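PDB 1X9F: hemoglobin chain d1, which probably carries oxygen in the earthworm Lumbricus terrestris, binding it at the iron of a heme group as other globins do. Local coordinates for residues G28-R33 and L112-D117; L12-A17 and S68-T73. One frame throughout, in Å; residues are numbered along the deposited sequence.

Contact 1 (G28-R33 and L112-D117); sequences GLELWR and LHVLGD. With CMO (carbon monoxide), chain U.
V114 meets L31 with both of its methyl branches, and each finds a different part of the leucine. CG1 rests against the helix backbone, 4.1 Å from L31 CA, whereas V114 CG2 touches L31 CD1 at 4.2 Å. The two side chains cross at about a right angle. L31 carries its CG anti to the backbone N (chi1 171°), which places CG beside the carbonyl carbon, and from there CD1 reaches V114 CG2. F27 and D34 flank V114 on the L31 side. This is how the B and G helices of the globin fold meet: the N-to-C directions of the segments make an angle of 136°, nearer antiparallel than parallel, and their axes come within 10.0 Å, close enough for CA of L31 and CA of V114 to lie 6.4 Å apart. At the solvent-facing margin the chemistry changes. E30, whose chain is extended, brings OE2 to 4.3 Å from D117 OD2, a proximity of like charges that a water molecule, 2.6 Å from E30 OE2, is placed to bridge. The same water lies at the edge of the H113 ring, in its plane. Each acid also has a cationic partner, R118 for E30 and R33 of a neighbouring subunit for D117, which would be expected to relieve the mutual repulsion. One residue beyond L31, W32 points to a different face of its helix, where its six-membered ring lies obliquely to the carbon monoxide, CZ2 of W32 standing 3.0 Å from the ligand oxygen. F46, H62 and V66 line the same distal pocket.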
loop_
_atom_site.group_PDB
_atom_site.type_symbol
_atom_site.label_atom_id
_atom_site.label_comp_id
_atom_site.label_asym_id
_atom_site.label_seq_id
_atom_site.Cartn_x
_atom_site.Cartn_y
_atom_site.Cartn_z
ATOM N N GLY D 28 -0.220 15.922 -9.454
ATOM C CA GLY D 28 -0.121 17.377 -9.508
ATOM C C GLY D 28 -0.316 18.058 -8.165
ATOM O O GLY D 28 0.391 19.015 -7.838
ATOM N N LEU D 29 -1.283 17.559 -7.401
ATOM C CA LEU D 29 -1.624 18.093 -6.089
ATOM C C LEU D 29 -0.461 17.881 -5.130
ATOM O O LEU D 29 -0.034 18.810 -4.439
ATOM C CB LEU D 29 -2.893 17.403 -5.562
ATOM C CG LEU D 29 -3.321 17.563 -4.096
ATOM C CD1 LEU D 29 -4.152 18.825 -3.892
ATOM C CD2 LEU D 29 -4.102 16.341 -3.633
ATOM N N GLU D 30 0.050 16.653 -5.106
ATOM C CA GLU D 30 1.164 16.302 -4.238
ATOM C C GLU D 30 2.364 17.185 -4.539
ATOM O O GLU D 30 3.036 17.670 -3.624
ATOM C CB GLU D 30 1.541 14.836 -4.413
ATOM C CG GLU D 30 2.558 14.348 -3.391
ATOM C CD GLU D 30 2.925 12.891 -3.583
ATOM O OE1 GLU D 30 2.112 12.130 -4.156
ATOM O OE2 GLU D 30 4.032 12.496 -3.155
ATOM N N LEU D 31 2.613 17.388 -5.830
ATOM C CA LEU D 31 3.678 18.260 -6.293
ATOM C C LEU D 31 3.512 19.680 -5.770
ATOM O O LEU D 31 4.418 20.184 -5.108
ATOM C CB LEU D 31 3.781 18.245 -7.827
ATOM C CG LEU D 31 4.710 19.251 -8.527
ATOM C CD1 LEU D 31 6.155 19.075 -8.086
ATOM C CD2 LEU D 31 4.601 19.115 -10.039
ATOM N N TRP D 32 2.375 20.321 -6.050
ATOM C CA TRP D 32 2.177 21.715 -5.625
ATOM C C TRP D 32 2.103 21.906 -4.132
ATOM O O TRP D 32 2.502 22.952 -3.623
ATOM C CB TRP D 32 0.970 22.356 -6.305
ATOM C CG TRP D 32 1.303 22.632 -7.687
ATOM C CD1 TRP D 32 0.883 21.937 -8.771
ATOM C CD2 TRP D 32 2.203 23.629 -8.164
ATOM N NE1 TRP D 32 1.450 22.453 -9.912
ATOM C CE2 TRP D 32 2.266 23.496 -9.563
ATOM C CE3 TRP D 32 2.960 24.639 -7.550
ATOM C CZ2 TRP D 32 3.046 24.326 -10.354
ATOM C CZ3 TRP D 32 3.739 25.467 -8.340
ATOM C CH2 TRP D 32 3.772 25.308 -9.728
ATOM N N ARG D 33 1.595 20.904 -3.426
ATOM C CA ARG D 33 1.533 21.008 -1.983
ATOM C C ARG D 33 2.933 21.052 -1.391
ATOM O O ARG D 33 3.206 21.865 -0.508
ATOM C CB ARG D 33 0.749 19.866 -1.369
ATOM C CG ARG D 33 0.431 20.154 0.075
ATOM C CD ARG D 33 -0.337 19.080 0.753
ATOM N NE ARG D 33 0.430 17.843 0.828
ATOM C CZ ARG D 33 -0.002 16.743 1.424
ATOM N NH1 ARG D 33 -1.198 16.717 2.003
ATOM N NH2 ARG D 33 0.763 15.659 1.447
ATOM N N LEU D 112 11.502 16.438 -9.115
ATOM C CA LEU D 112 12.428 15.307 -9.010
ATOM C C LEU D 112 12.183 14.451 -7.769
ATOM O O LEU D 112 12.288 13.220 -7.822
ATOM C CB LEU D 112 13.882 15.781 -9.064
ATOM C CG LEU D 112 14.360 16.384 -10.389
ATOM C CD1 LEU D 112 15.871 16.574 -10.358
ATOM C CD2 LEU D 112 13.981 15.524 -11.585
ATOM N N HIS D 113 11.834 15.108 -6.668
ATOM C CA HIS D 113 11.556 14.445 -5.401
ATOM C C HIS D 113 10.278 13.600 -5.469
ATOM O O HIS D 113 10.278 12.436 -5.053
ATOM C CB HIS D 113 11.466 15.495 -4.294
ATOM C CG HIS D 113 11.388 14.919 -2.917
ATOM N ND1 HIS D 113 10.236 14.352 -2.415
ATOM C CD2 HIS D 113 12.312 14.832 -1.932
ATOM C CE1 HIS D 113 10.458 13.933 -1.183
ATOM N NE2 HIS D 113 11.709 14.211 -0.867
ATOM N N VAL D 114 9.199 14.179 -5.999
ATOM C CA VAL D 114 7.953 13.433 -6.180
ATOM C C VAL D 114 8.123 12.317 -7.217
ATOM O O VAL D 114 7.583 11.223 -7.039
ATOM C CB VAL D 114 6.715 14.337 -6.505
ATOM C CG1 VAL D 114 6.546 15.435 -5.447
ATOM C CG2 VAL D 114 6.796 14.949 -7.896
ATOM N N LEU D 115 8.879 12.587 -8.283
ATOM C CA LEU D 115 9.153 11.566 -9.294
ATOM C C LEU D 115 9.907 10.394 -8.673
ATOM O O LEU D 115 9.590 9.228 -8.940
ATOM C CB LEU D 115 9.927 12.145 -10.479
ATOM C CG LEU D 115 9.104 12.901 -11.527
ATOM C CD1 LEU D 115 10.024 13.663 -12.445
ATOM C CD2 LEU D 115 8.213 11.970 -12.331
ATOM N N GLY D 116 10.885 10.722 -7.829
ATOM C CA GLY D 116 11.644 9.739 -7.059
ATOM C C GLY D 116 10.770 8.784 -6.267
ATOM O O GLY D 116 11.016 7.577 -6.261
ATOM N N ASP D 117 9.745 9.318 -5.603
ATOM C CA ASP D 117 8.805 8.492 -4.849
ATOM C C ASP D 117 8.057 7.534 -5.750
ATOM O O ASP D 117 7.891 6.365 -5.414
ATOM C CB ASP D 117 7.786 9.356 -4.109
ATOM C CG ASP D 117 8.402 10.141 -2.980
ATOM O OD1 ASP D 117 9.233 9.574 -2.241
ATOM O OD2 ASP D 117 8.110 11.331 -2.747
HETATM C C CMO U . 2.502 26.316 -13.359
HETATM O O CMO U . 2.134 26.557 -12.099
HETATM O O HOH W 1 6.415 13.263 -2.648
#

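Contact 2 (L12-A17 and S68-T73); sequences LQWASA and SGLDIT
W14 and D71 share the one hydrogen bond between segments 12-17 and 68-73. The indole NE1 donates to D71 OD2 at 2.8 Å, with an N-H...O angle of 143°, so the bond is noticeably bent. The acceptor lies at the ring's edge, close to the indole plane, and is met on its anti side; ring and carboxylate planes are 37° apart. Both side chains hold CG anti to the backbone N, and for D71 this swings the carboxylate nearer the tryptophan than its first bond alone would suggest. The other oxygen, OD1, bonds to a polar side chain on a chain of another protein, so the acid faces both inward and across a subunit boundary.

Apolar contact comes from the far end of the indole, whose CH2 lies 4.1 Å from L70 CD1 in an oblique approach. L67 and I74 also touch the indole, while F18 stacks on it. With the indole gone, a serine here would probably leave D71 OD2 without its mate across the contact and open a gap beside L70.

Within helix 57-75, T73 OG1 donates to the carbonyl oxygen of L70 at 2.8 Å, turning its hydroxyl back onto its own helix.

L70 also lines the heme pocket, its side chain about 4 Å from the porphyrin, and the whole arrangement is the packing of the A helix on the E helix that belongs to the globin fold.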
loop_
_atom_site.group_PDB
_atom_site.type_symbol
_atom_site.label_atom_id
_atom_site.label_comp_id
_atom_site.label_asym_id
_atom_site.label_seq_id
_atom_site.Cartn_x
_atom_site.Cartn_y
_atom_site.Cartn_z
ATOM N N LEU D 12 10.148 7.608 -21.208
ATOM C CA LEU D 12 9.633 6.342 -20.683
ATOM C C LEU D 12 9.181 6.437 -19.234
ATOM O O LEU D 12 8.075 6.003 -18.886
ATOM C CB LEU D 12 10.705 5.260 -20.811
ATOM C CG LEU D 12 10.687 4.330 -22.029
ATOM C CD1 LEU D 12 10.064 4.958 -23.291
ATOM C CD2 LEU D 12 12.101 3.826 -22.304
ATOM N N GLN D 13 10.040 7.014 -18.396
ATOM C CA GLN D 13 9.771 7.132 -16.967
ATOM C C GLN D 13 8.633 8.100 -16.695
ATOM O O GLN D 13 7.872 7.924 -15.741
ATOM C CB GLN D 13 11.026 7.560 -16.210
ATOM C CG GLN D 13 12.125 6.519 -16.239
ATOM C CD GLN D 13 13.108 6.668 -15.102
ATOM O OE1 GLN D 13 13.513 7.781 -14.754
ATOM N NE2 GLN D 13 13.499 5.545 -14.519
ATOM N N TRP D 14 8.530 9.121 -17.537
ATOM C CA TRP D 14 7.443 10.067 -17.439
ATOM C C TRP D 14 6.119 9.380 -17.714
ATOM O O TRP D 14 5.142 9.613 -17.002
ATOM C CB TRP D 14 7.635 11.190 -18.440
ATOM C CG TRP D 14 6.533 12.172 -18.412
ATOM C CD1 TRP D 14 5.753 12.548 -19.459
ATOM C CD2 TRP D 14 6.071 12.914 -17.277
ATOM N NE1 TRP D 14 4.842 13.498 -19.057
ATOM C CE2 TRP D 14 5.012 13.739 -17.719
ATOM C CE3 TRP D 14 6.453 12.977 -15.925
ATOM C CZ2 TRP D 14 4.321 14.607 -16.862
ATOM C CZ3 TRP D 14 5.764 13.840 -15.070
ATOM C CH2 TRP D 14 4.710 14.643 -15.546
ATOM N N ALA D 15 6.096 8.537 -18.744
ATOM C CA ALA D 15 4.904 7.775 -19.087
ATOM C C ALA D 15 4.351 7.008 -17.883
ATOM O O ALA D 15 3.133 6.938 -17.709
ATOM C CB ALA D 15 5.175 6.838 -20.254
ATOM N N SER D 16 5.229 6.449 -17.047
ATOM C CA SER D 16 4.774 5.729 -15.853
ATOM C C SER D 16 4.382 6.670 -14.734
ATOM O O SER D 16 3.297 6.536 -14.172
ATOM C CB SER D 16 5.835 4.755 -15.332
ATOM O OG SER D 16 6.453 4.076 -16.424
ATOM N N ALA D 17 5.262 7.605 -14.389
ATOM C CA ALA D 17 5.007 8.474 -13.244
ATOM C C ALA D 17 3.796 9.396 -13.443
ATOM O O ALA D 17 3.072 9.689 -12.484
ATOM C CB ALA D 17 6.242 9.272 -12.900
ATOM N N SER D 68 0.211 18.878 -18.113
ATOM C CA SER D 68 0.002 18.679 -19.550
ATOM C C SER D 68 1.062 19.454 -20.327
ATOM O O SER D 68 1.524 19.009 -21.377
ATOM C CB SER D 68 -1.410 19.105 -19.972
ATOM O OG SER D 68 -1.582 18.967 -21.388
ATOM N N GLY D 69 1.446 20.613 -19.791
ATOM C CA GLY D 69 2.507 21.440 -20.370
ATOM C C GLY D 69 3.859 20.757 -20.296
ATOM O O GLY D 69 4.599 20.706 -21.285
ATOM N N LEU D 70 4.171 20.221 -19.118
ATOM C CA LEU D 70 5.391 19.465 -18.919
ATOM C C LEU D 70 5.401 18.295 -19.880
ATOM O O LEU D 70 6.439 17.966 -20.458
ATOM C CB LEU D 70 5.455 18.939 -17.490
ATOM C CG LEU D 70 6.754 19.122 -16.700
ATOM C CD1 LEU D 70 6.666 18.292 -15.429
ATOM C CD2 LEU D 70 7.991 18.739 -17.503
ATOM N N ASP D 71 4.236 17.680 -20.054
ATOM C CA ASP D 71 4.104 16.563 -20.966
ATOM C C ASP D 71 4.520 16.923 -22.398
ATOM O O ASP D 71 5.215 16.144 -23.062
ATOM C CB ASP D 71 2.680 16.032 -20.967
ATOM C CG ASP D 71 2.578 14.732 -21.698
ATOM O OD1 ASP D 71 2.094 14.724 -22.859
ATOM O OD2 ASP D 71 3.018 13.665 -21.216
ATOM N N ILE D 72 4.094 18.102 -22.857
ATOM C CA ILE D 72 4.436 18.596 -24.196
ATOM C C ILE D 72 5.938 18.740 -24.361
ATOM O O ILE D 72 6.497 18.300 -25.372
ATOM C CB ILE D 72 3.744 19.948 -24.503
ATOM C CG1 ILE D 72 2.227 19.776 -24.532
ATOM C CG2 ILE D 72 4.223 20.510 -25.845
ATOM C CD1 ILE D 72 1.454 21.067 -24.700
ATOM N N THR D 73 6.584 19.346 -23.367
ATOM C CA THR D 73 8.017 19.600 -23.438
ATOM C C THR D 73 8.814 18.308 -23.362
ATOM O O THR D 73 9.764 18.141 -24.118
ATOM C CB THR D 73 8.491 20.578 -22.343
ATOM O OG1 THR D 73 8.162 20.056 -21.051
ATOM C CG2 THR D 73 7.728 21.888 -22.407
#

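From the N terminus, helix 4-18 supplies the first half of contact 2 and helix 21-38 the first half of contact 1. The chain then reaches helix 57-75, where contact 2 closes over 50 intervening residues, and only afterwards helix 101-119, where contact 1 closes over 78. The two closures therefore cross instead of nesting: contact 2 closes inside the span of contact 1, which opens inside contact 2 and closes beyond it. The centres of contacts 1 and 2 lie about 13 Å apart. They touch directly where L115, on helix 101-119, packs against A17 and W14 of helix 4-18. Four helices are thereby tied together, with W32 at the bound carbon monoxide and L70 beside the heme.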